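Local coordinates for protein putative adhesin (Bacteroides thetaiotaomicron, PDB 4QDG) that is a putative lipoprotein adhesin of the FimB/Mfa2 family, probably tethering a fimbria-like pilus to the bacterial outer membrane, at residues K169-T175 against K235-K241; K68-G74 against L133-Y139. All blocks are in the same frame, centred on the assembly; numbering follows the deposited sequence. Where two conformers were deposited one is given.

Interaction 1: residues K169-T175 against K235-K241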
loop_
_atom_site.group_PDB
_atom_site.type_symbol
_atom_site.label_atom_id
_atom_site.label_comp_id
_atom_site.label_asym_id
_atom_site.label_seq_id
_atom_site.Cartn_x
_atom_site.Cartn_y
_atom_site.Cartn_z
ATOM N N LYS A 169 15.118 -15.442 -17.484
ATOM C CA LYS A 169 15.541 -16.699 -16.885
ATOM C C LYS A 169 14.870 -16.930 -15.517
ATOM O O LYS A 169 15.039 -18.000 -14.943
ATOM C CB LYS A 169 17.079 -16.696 -16.731
ATOM C CG LYS A 169 17.837 -16.880 -18.044
ATOM C CD LYS A 169 19.314 -16.979 -17.766
ATOM C CE LYS A 169 20.041 -17.669 -18.886
ATOM N NZ LYS A 169 21.511 -17.561 -18.705
ATOM N N PHE A 170 14.120 -15.922 -14.999
ATOM C CA PHE A 170 13.561 -15.935 -13.649
ATOM C C PHE A 170 12.107 -15.582 -13.521
ATOM O O PHE A 170 11.575 -14.765 -14.264
ATOM C CB PHE A 170 14.333 -14.948 -12.757
ATOM C CG PHE A 170 15.811 -15.226 -12.687
ATOM C CD1 PHE A 170 16.316 -16.171 -11.801
ATOM C CD2 PHE A 170 16.705 -14.528 -13.496
ATOM C CE1 PHE A 170 17.685 -16.391 -11.701
ATOM C CE2 PHE A 170 18.073 -14.780 -13.421
ATOM C CZ PHE A 170 18.555 -15.704 -12.521
ATOM N N GLU A 171 11.497 -16.183 -12.511
ATOM C CA GLU A 171 10.131 -15.985 -12.066
ATOM C C GLU A 171 10.220 -15.335 -10.699
ATOM O O GLU A 171 11.025 -15.763 -9.854
ATOM C CB GLU A 171 9.374 -17.314 -12.006
ATOM C CG GLU A 171 8.851 -17.772 -13.349
ATOM C CD GLU A 171 8.104 -19.097 -13.371
ATOM O OE1 GLU A 171 8.105 -19.824 -12.347
ATOM O OE2 GLU A 171 7.530 -19.418 -14.438
ATOM N N PHE A 172 9.423 -14.281 -10.497
ATOM C CA PHE A 172 9.389 -13.506 -9.256
ATOM C C PHE A 172 8.010 -13.594 -8.655
ATOM O O PHE A 172 7.025 -13.475 -9.378
ATOM C CB PHE A 172 9.745 -12.041 -9.508
ATOM C CG PHE A 172 11.093 -11.805 -10.154
ATOM C CD1 PHE A 172 11.264 -11.969 -11.527
ATOM C CD2 PHE A 172 12.158 -11.285 -9.414
ATOM C CE1 PHE A 172 12.486 -11.671 -12.130
ATOM C CE2 PHE A 172 13.383 -11.012 -10.020
ATOM C CZ PHE A 172 13.543 -11.207 -11.368
ATOM N N GLU A 173 7.935 -13.858 -7.338
ATOM C CA GLU A 173 6.655 -13.983 -6.638
ATOM C C GLU A 173 6.715 -13.402 -5.257
ATOM O O GLU A 173 7.768 -13.421 -4.609
ATOM C CB GLU A 173 6.251 -15.455 -6.489
ATOM C CG GLU A 173 5.751 -16.119 -7.746
ATOM C CD GLU A 173 5.869 -17.635 -7.766
ATOM O OE1 GLU A 173 6.403 -18.231 -6.801
ATOM O OE2 GLU A 173 5.424 -18.227 -8.773
ATOM N N ILE A 174 5.550 -12.942 -4.788
ATOM C CA ILE A 174 5.324 -12.537 -3.417
ATOM C C ILE A 174 4.099 -13.300 -2.979
ATOM O O ILE A 174 3.056 -13.182 -3.609
ATOM C CB ILE A 174 5.244 -11.016 -3.126
ATOM C CG1 ILE A 174 6.613 -10.362 -3.337
ATOM C CG2 ILE A 174 4.754 -10.769 -1.687
ATOM C CD1 ILE A 174 6.627 -8.799 -3.359
ATOM N N THR A 175 4.254 -14.179 -1.980
ATOM C CA THR A 175 3.119 -14.861 -1.386
ATOM C C THR A 175 2.793 -14.127 -0.081
ATOM O O THR A 175 3.689 -13.767 0.699
ATOM C CB THR A 175 3.352 -16.356 -1.183
ATOM O OG1 THR A 175 4.590 -16.561 -0.489
ATOM C CG2 THR A 175 3.259 -17.154 -2.485
ATOM N N LYS A 235 6.368 -13.917 1.918
ATOM C CA LYS A 235 7.588 -14.390 1.291
ATOM C C LYS A 235 7.857 -13.762 -0.079
ATOM O O LYS A 235 6.934 -13.565 -0.874
ATOM C CB LYS A 235 7.536 -15.921 1.141
ATOM C CG LYS A 235 7.550 -16.694 2.461
ATOM C CD LYS A 235 8.956 -16.867 3.043
ATOM C CE LYS A 235 8.945 -17.629 4.346
ATOM N NZ LYS A 235 8.452 -16.797 5.475
ATOM N N LEU A 236 9.151 -13.472 -0.358
ATOM C CA LEU A 236 9.621 -13.028 -1.666
ATOM C C LEU A 236 10.358 -14.228 -2.230
ATOM O O LEU A 236 11.229 -14.791 -1.552
ATOM C CB LEU A 236 10.477 -11.762 -1.692
ATOM C CG LEU A 236 11.209 -11.496 -3.022
ATOM C CD1 LEU A 236 10.235 -11.039 -4.125
ATOM C CD2 LEU A 236 12.319 -10.485 -2.847
ATOM N N THR A 237 9.967 -14.678 -3.431
ATOM C CA THR A 237 10.597 -15.861 -4.047
ATOM C C THR A 237 11.095 -15.532 -5.444
ATOM O O THR A 237 10.368 -14.908 -6.225
ATOM C CB THR A 237 9.607 -17.066 -4.059
ATOM O OG1 THR A 237 9.185 -17.330 -2.722
ATOM C CG2 THR A 237 10.225 -18.330 -4.620
ATOM N N VAL A 238 12.342 -15.955 -5.748
ATOM C CA VAL A 238 12.952 -15.771 -7.058
ATOM C C VAL A 238 13.403 -17.169 -7.521
ATOM O O VAL A 238 14.205 -17.823 -6.855
ATOM C CB VAL A 238 14.069 -14.694 -7.129
ATOM C CG1 VAL A 238 14.570 -14.547 -8.569
ATOM C CG2 VAL A 238 13.562 -13.346 -6.621
ATOM N N ARG A 239 12.810 -17.643 -8.624
ATOM C CA ARG A 239 13.056 -18.986 -9.144
ATOM C C ARG A 239 13.637 -18.970 -10.540
ATOM O O ARG A 239 13.133 -18.216 -11.390
ATOM C CB ARG A 239 11.729 -19.752 -9.160
ATOM C CG ARG A 239 11.811 -21.266 -9.384
ATOM C CD ARG A 239 10.505 -21.979 -9.056
ATOM N NE ARG A 239 9.366 -21.245 -9.582
ATOM C CZ ARG A 239 8.425 -20.663 -8.845
ATOM N NH1 ARG A 239 8.419 -20.808 -7.523
ATOM N NH2 ARG A 239 7.465 -19.959 -9.425
ATOM N N ARG A 240 14.699 -19.797 -10.780
ATOM C CA ARG A 240 15.268 -20.003 -12.124
ATOM C C ARG A 240 14.284 -20.878 -12.885
ATOM O O ARG A 240 14.009 -21.985 -12.416
ATOM C CB ARG A 240 16.645 -20.698 -12.086
ATOM C CG ARG A 240 17.807 -19.916 -11.493
ATOM C CD ARG A 240 19.156 -20.545 -11.872
ATOM N NE ARG A 240 19.362 -21.845 -11.223
ATOM C CZ ARG A 240 20.249 -22.081 -10.259
ATOM N NH1 ARG A 240 21.064 -21.119 -9.845
ATOM N NH2 ARG A 240 20.341 -23.288 -9.718
ATOM N N LYS A 241 13.721 -20.386 -14.014
ATOM C CA LYS A 241 12.721 -21.091 -14.838
ATOM C C LYS A 241 13.188 -22.480 -15.336
ATOM O O LYS A 241 12.427 -23.448 -15.240
ATOM C CB LYS A 241 12.320 -20.215 -16.042
ATOM C CG LYS A 241 11.161 -19.295 -15.724
ATOM C CD LYS A 241 11.162 -18.033 -16.541
ATOM C CE LYS A 241 10.130 -17.998 -17.630
ATOM N NZ LYS A 241 10.266 -16.749 -18.420
HETATM O O HOH W 1 6.584 -17.412 -2.103
#
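Strands 170-175 and 235-240 run antiparallel at 164°, their axes 4.6 Å apart, with E171-R239, E173-T237 and T175-K235 as hydrogen-bonded pairs and F170-R240, F172-V238 and I174-L236 as the non-hydrogen-bonded pairs between them. The polar face is ruled by R239, whose long chain bends at chi3 (43°) and brings its guanidinium back over the neighbouring strand. There R239 NH2 serves two carboxylates at its edge: E171 OE1, met on the anti side at 3.0 Å, and E173 OE2, met from above the carboxylate plane at 2.8 Å. Long glutamate and arginine chains suit this face because their charged ends can bridge strands; R239 NH1 has a further partner in E246 on strand 246-251. Farther along, one water joins T175 OG1 to T237 OG1, the latter also bonded to N249. On the reverse face, where bulky apolar residues fill the interior, V238 lays CG1 over the F172 ring while V238 CG2 reaches F172 CD2 at 3.7 Å. I174 CG1 meets L236 CD1 at 3.8 Å, and the R240 methylene CG lies 3.5 Å from F170 CE1. F170, F172, I174 and L236 pack on strand 140-159, F172 and I174 also on 213-223. Such an amphipathic antiparallel pair is characteristic of a beta-sandwich, consistent with this family's transthyretin-like clan.

Interaction 2: residues K68-G74 against L133-Y139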
loop_
_atom_site.group_PDB
_atom_site.type_symbol
_atom_site.label_atom_id
_atom_site.label_comp_id
_atom_site.label_asym_id
_atom_site.label_seq_id
_atom_site.Cartn_x
_atom_site.Cartn_y
_atom_site.Cartn_z
ATOM N N LYS A 68 -18.315 19.798 3.414
ATOM C CA LYS A 68 -19.335 20.348 4.281
ATOM C C LYS A 68 -20.450 19.332 4.421
ATOM O O LYS A 68 -20.985 18.868 3.412
ATOM C CB LYS A 68 -19.834 21.659 3.691
ATOM C CG LYS A 68 -20.897 22.372 4.500
ATOM C CD LYS A 68 -21.364 23.654 3.766
ATOM C CE LYS A 68 -22.339 23.410 2.628
ATOM N NZ LYS A 68 -23.697 23.052 3.123
ATOM N N LEU A 69 -20.770 18.940 5.662
ATOM C CA LEU A 69 -21.844 17.996 5.906
ATOM C C LEU A 69 -22.873 18.586 6.833
ATOM O O LEU A 69 -22.570 18.853 7.996
ATOM C CB LEU A 69 -21.345 16.643 6.474
ATOM C CG LEU A 69 -20.501 15.748 5.574
ATOM C CD1 LEU A 69 -19.852 14.621 6.384
ATOM C CD2 LEU A 69 -21.332 15.134 4.479
ATOM N N ASP A 70 -24.105 18.740 6.337
ATOM C CA ASP A 70 -25.233 19.157 7.154
ATOM C C ASP A 70 -25.699 17.927 7.924
ATOM O O ASP A 70 -26.016 16.915 7.312
ATOM C CB ASP A 70 -26.358 19.785 6.303
ATOM C CG ASP A 70 -25.989 21.159 5.803
ATOM O OD1 ASP A 70 -25.829 22.075 6.645
ATOM O OD2 ASP A 70 -25.813 21.312 4.584
ATOM N N LEU A 71 -25.633 17.980 9.261
ATOM C CA LEU A 71 -25.982 16.847 10.110
ATOM C C LEU A 71 -26.777 17.269 11.324
ATOM O O LEU A 71 -26.567 18.362 11.864
ATOM C CB LEU A 71 -24.703 16.102 10.581
ATOM C CG LEU A 71 -23.887 15.340 9.526
ATOM C CD1 LEU A 71 -22.558 14.927 10.069
ATOM C CD2 LEU A 71 -24.661 14.150 8.966
ATOM N N LYS A 72 -27.667 16.383 11.772
ATOM C CA LYS A 72 -28.432 16.538 13.005
ATOM C C LYS A 72 -27.419 16.551 14.172
ATOM O O LYS A 72 -26.496 15.726 14.153
ATOM C CB LYS A 72 -29.436 15.376 13.130
ATOM C CG LYS A 72 -30.275 15.382 14.411
ATOM C CD LYS A 72 -30.984 14.039 14.641
ATOM C CE LYS A 72 -30.132 12.992 15.338
ATOM N NZ LYS A 72 -30.702 11.621 15.162
ATOM N N GLN A 73 -27.570 17.501 15.140
ATOM C CA GLN A 73 -26.677 17.640 16.298
ATOM C C GLN A 73 -26.311 16.261 16.866
ATOM O O GLN A 73 -27.187 15.435 17.088
ATOM C CB GLN A 73 -27.321 18.536 17.382
ATOM C CG GLN A 73 -26.348 19.060 18.448
ATOM C CD GLN A 73 -26.973 20.000 19.463
ATOM O OE1 GLN A 73 -27.939 20.731 19.192
ATOM N NE2 GLN A 73 -26.386 20.047 20.649
ATOM N N GLY A 74 -25.020 16.028 17.064
ATOM C CA GLY A 74 -24.536 14.761 17.605
ATOM C C GLY A 74 -23.061 14.485 17.433
ATOM O O GLY A 74 -22.328 15.278 16.827
ATOM N N LEU A 133 -16.047 12.887 15.533
ATOM C CA LEU A 133 -16.172 14.335 15.666
ATOM C C LEU A 133 -17.614 14.730 15.949
ATOM O O LEU A 133 -18.547 14.222 15.309
ATOM C CB LEU A 133 -15.615 15.028 14.376
ATOM C CG LEU A 133 -15.804 16.542 14.177
ATOM C CD1 LEU A 133 -14.968 17.373 15.191
ATOM C CD2 LEU A 133 -15.407 16.936 12.762
ATOM N N ALA A 134 -17.786 15.614 16.954
ATOM C CA ALA A 134 -19.089 16.151 17.308
ATOM C C ALA A 134 -19.390 17.340 16.386
ATOM O O ALA A 134 -18.474 18.064 15.977
ATOM C CB ALA A 134 -19.127 16.578 18.772
ATOM N N THR A 135 -20.655 17.502 16.029
ATOM C CA THR A 135 -21.111 18.589 15.167
ATOM C C THR A 135 -21.125 19.904 15.927
ATOM O O THR A 135 -21.156 19.912 17.161
ATOM C CB THR A 135 -22.521 18.303 14.640
ATOM O OG1 THR A 135 -23.416 18.195 15.757
ATOM C CG2 THR A 135 -22.581 17.073 13.756
ATOM N N ALA A 136 -21.142 21.012 15.189
ATOM C CA ALA A 136 -21.240 22.334 15.766
ATOM C C ALA A 136 -22.089 23.234 14.885
ATOM O O ALA A 136 -22.331 22.912 13.714
ATOM C CB ALA A 136 -19.852 22.933 15.952
ATOM N N ASP A 137 -22.574 24.346 15.461
ATOM C CA ASP A 137 -23.250 25.391 14.715
ATOM C C ASP A 137 -22.217 26.001 13.780
ATOM O O ASP A 137 -21.092 26.265 14.215
ATOM C CB ASP A 137 -23.819 26.448 15.659
ATOM C CG ASP A 137 -25.108 26.044 16.346
ATOM O OD1 ASP A 137 -25.813 25.152 15.815
ATOM O OD2 ASP A 137 -25.429 26.640 17.398
ATOM N N LEU A 138 -22.561 26.132 12.484
ATOM C CA LEU A 138 -21.683 26.661 11.438
ATOM C C LEU A 138 -20.458 25.756 11.191
ATOM O O LEU A 138 -19.374 26.244 10.807
ATOM C CB LEU A 138 -21.250 28.101 11.739
ATOM C CG LEU A 138 -21.545 29.114 10.649
ATOM C CD1 LEU A 138 -23.005 29.064 10.193
ATOM C CD2 LEU A 138 -21.144 30.494 11.103
ATOM N N TYR A 139 -20.683 24.428 11.355
ATOM C CA TYR A 139 -19.798 23.295 11.080
ATOM C C TYR A 139 -18.505 23.261 11.899
ATOM O O TYR A 139 -17.652 24.147 11.769
ATOM C CB TYR A 139 -19.445 23.182 9.556
ATOM C CG TYR A 139 -20.637 23.393 8.636
ATOM C CD1 TYR A 139 -21.559 22.375 8.413
ATOM C CD2 TYR A 139 -20.909 24.647 8.089
ATOM C CE1 TYR A 139 -22.716 22.595 7.656
ATOM C CE2 TYR A 139 -22.063 24.878 7.342
ATOM C CZ TYR A 139 -22.944 23.839 7.101
ATOM O OH TYR A 139 -24.042 24.051 6.320
#
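Y139 and D70 make the shortest polar contact: the phenol OH of Y139 donates to D70 OD1 at 2.7 Å, reaching the carboxylate on its syn side, 26° out of its plane. OD1 in turn sits at the edge of the ring, in its plane, although the carboxylate itself is turned 62° from the ring. K68 covers one face. Its CG is 3.7 Å from the Y139 ring centroid and 16° off the normal, a CH-pi contact, and the chain then bends at chi3 and chi4, carrying NZ past the ring to the hydroxyl side. From there K68 NZ makes a salt bridge of 3.1 Å to D70 OD2 and a weak bond to Y139 OH, so lysine, aspartate and tyrosine close a small polar cluster. At the other end of the contact T135 and G74 hold each other twice: T135 N donates to G74 O at 2.9 Å and G74 N donates to T135 OG1 at 3.0 Å. The methyl CG2 of T135, meanwhile, rests against L71 CB at 3.9 Å.

In the second shell, H13 bonds T135 OG1 through NE2 and D137 OD1 through ND1, and P12 touches Y139. A type II turn from A136 to Y139 brings the tyrosine round to strand 67-70. Tyrosine suits this place because its ring offers lysine methylenes a flat surface while its hydroxyl bonds an acid. The positive charge of K68 beside D70 would probably stabilise the carboxylate as an anion, which keeps it an acceptor for the Y139 hydroxyl at this surface contact.

Interaction 1 and interaction 2 lie on opposite sides of the chain's centre, their own centres about 52 Å apart and their nearest atoms about 36 Å, and they share no strand. Interaction 1 is a regular pairing of adjacent strands, partly buried: one face is mostly apolar, with R240 at its end, and the other carries the E171-E173-R239 network. Interaction 2 is a surface contact between loops and strand ends, less than half as large in buried area, where a few backbone and side-chain bonds stand in for a continuous register. Both include a basic residue paired with acid: R239 reaches two glutamates across strands in interaction 1, whereas K68 meets one aspartate within 68-74 and borders a tyrosine.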